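Local structure of 33 kDa chaperonin (1VQ0) at residues 208-211 and 212-216. The protein probably acts as a redox-regulated molecular chaperone that protects unfolding and oxidatively damaged proteins from irreversible aggregation. Sequence-based numbering, arbitrary orientation.
Sequences PSIS and KLFQE
I210 and F214 run alongside each other from successive turns. Methyl CG2 of I210 sits over one face of the F214 ring, 4.0 Å from the centroid and 12° off the ring normal. This is a CH-pi contact. The other branch reaches the ring too: I210 CD1 comes to 3.6 Å from F214 CE1. I210 places CG2 anti to its backbone N and CG1 beside that N (chi1 -71°), which lets both branches meet the ring. The same pair is joined through the backbone, where F214 N donates to I210 O at 2.7 Å.

P208 lies just before the helix and touches two residues of the following turn. Its CB packs on the aliphatic chain of K212, with P208 CB 3.9 Å from K212 CD. P208 CD meets L213 CD1 at 4.1 Å. The proline ring lies roughly square across both side chains.

S209 is the N-cap residue, but its hydroxyl makes no capping bond. Its carbonyl O accepts a bond from L213 N (2.8 Å) and a weak one from K212 N. Q215 folds back on the preceding turn: its amide NE2 donates to S211 O at 2.7 Å, tilted 33° from the carbonyl plane.

I210 and F214 face the large sheet, where I210 touches F183 and F214 touches I28. L213 faces V222 of helix 219-227. The chemistry thus divides: the aliphatic-aromatic pair of I210 and F214 is buried against the sheet, while the exposed side chain of Q215 supplies a hydrogen bond to the S211 carbonyl.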
loop_
_atom_site.group_PDB
_atom_site.type_symbol
_atom_site.label_atom_id
_atom_site.label_comp_id
_atom_site.label_asym_id
_atom_site.label_seq_id
_atom_site.Cartn_x
_atom_site.Cartn_y
_atom_site.Cartn_z
ATOM N N PRO A 208 33.773 -2.218 -0.679
ATOM C CA PRO A 208 33.614 -3.013 0.536
ATOM C C PRO A 208 32.310 -2.700 1.236
ATOM O O PRO A 208 31.695 -1.640 1.017
ATOM C CB PRO A 208 34.787 -2.592 1.420
ATOM C CG PRO A 208 35.715 -1.739 0.559
ATOM C CD PRO A 208 34.884 -1.245 -0.585
ATOM N N SER A 209 31.885 -3.595 2.104
ATOM C CA SER A 209 30.702 -3.318 2.925
ATOM C C SER A 209 30.963 -2.053 3.792
ATOM O O SER A 209 32.109 -1.638 3.990
ATOM C CB SER A 209 30.345 -4.524 3.807
ATOM O OG SER A 209 31.249 -4.568 4.896
ATOM N N ILE A 210 29.890 -1.465 4.295
ATOM C CA ILE A 210 29.977 -0.158 4.974
ATOM C C ILE A 210 30.924 -0.206 6.215
ATOM O O ILE A 210 31.787 0.682 6.388
ATOM C CB ILE A 210 28.532 0.357 5.354
ATOM C CG1 ILE A 210 27.692 0.808 4.110
ATOM C CG2 ILE A 210 28.578 1.393 6.474
ATOM C CD1 ILE A 210 28.246 1.897 3.163
ATOM N N SER A 211 30.754 -1.262 7.026
ATOM C CA SER A 211 31.551 -1.531 8.258
ATOM C C SER A 211 33.027 -1.448 8.018
ATOM O O SER A 211 33.760 -0.889 8.825
ATOM C CB SER A 211 31.240 -2.931 8.830
ATOM O OG SER A 211 29.826 -3.108 8.975
ATOM N N LYS A 212 33.442 -1.997 6.892
ATOM C CA LYS A 212 34.813 -1.878 6.447
ATOM C C LYS A 212 35.112 -0.499 5.756
ATOM O O LYS A 212 36.044 0.200 6.164
ATOM C CB LYS A 212 35.162 -3.072 5.559
ATOM C CG LYS A 212 36.601 -3.103 5.188
ATOM C CD LYS A 212 36.905 -4.248 4.224
ATOM C CE LYS A 212 38.334 -4.150 3.660
ATOM N NZ LYS A 212 38.314 -4.488 2.198
ATOM N N LEU A 213 34.309 -0.118 4.749
ATOM C CA LEU A 213 34.548 1.094 3.938
ATOM C C LEU A 213 34.602 2.393 4.795
ATOM O O LEU A 213 35.434 3.281 4.592
ATOM C CB LEU A 213 33.449 1.199 2.850
ATOM C CG LEU A 213 33.418 2.412 1.900
ATOM C CD1 LEU A 213 34.732 2.497 1.126
ATOM C CD2 LEU A 213 32.249 2.385 0.955
ATOM N N PHE A 214 33.690 2.499 5.749
ATOM C CA PHE A 214 33.589 3.717 6.556
ATOM C C PHE A 214 34.731 3.857 7.577
ATOM O O PHE A 214 34.984 4.972 8.057
ATOM C CB PHE A 214 32.209 3.808 7.226
ATOM C CG PHE A 214 31.145 4.368 6.348
ATOM C CD1 PHE A 214 31.208 4.234 4.955
ATOM C CD2 PHE A 214 30.056 5.054 6.906
ATOM C CE1 PHE A 214 30.200 4.781 4.118
ATOM C CE2 PHE A 214 29.026 5.581 6.071
ATOM C CZ PHE A 214 29.100 5.447 4.683
ATOM N N GLN A 215 35.429 2.753 7.890
ATOM C CA GLN A 215 36.720 2.818 8.629
ATOM C C GLN A 215 37.920 3.285 7.772
ATOM O O GLN A 215 38.978 3.601 8.296
ATOM C CB GLN A 215 37.033 1.461 9.283
ATOM C CG GLN A 215 36.090 1.175 10.438
ATOM C CD GLN A 215 36.339 -0.163 11.122
ATOM O OE1 GLN A 215 37.133 -0.221 12.047
ATOM N NE2 GLN A 215 35.651 -1.236 10.675
ATOM N N GLU A 216 37.743 3.310 6.454
ATOM C CA GLU A 216 38.847 3.533 5.504
ATOM C C GLU A 216 38.675 4.780 4.665
ATOM O O GLU A 216 39.651 5.232 4.080
ATOM C CB GLU A 216 38.933 2.378 4.494
ATOM C CG GLU A 216 39.483 1.068 5.040
ATOM C CD GLU A 216 39.252 -0.091 4.082
ATOM O OE1 GLU A 216 38.726 0.164 2.943
ATOM O OE2 GLU A 216 39.591 -1.242 4.483
#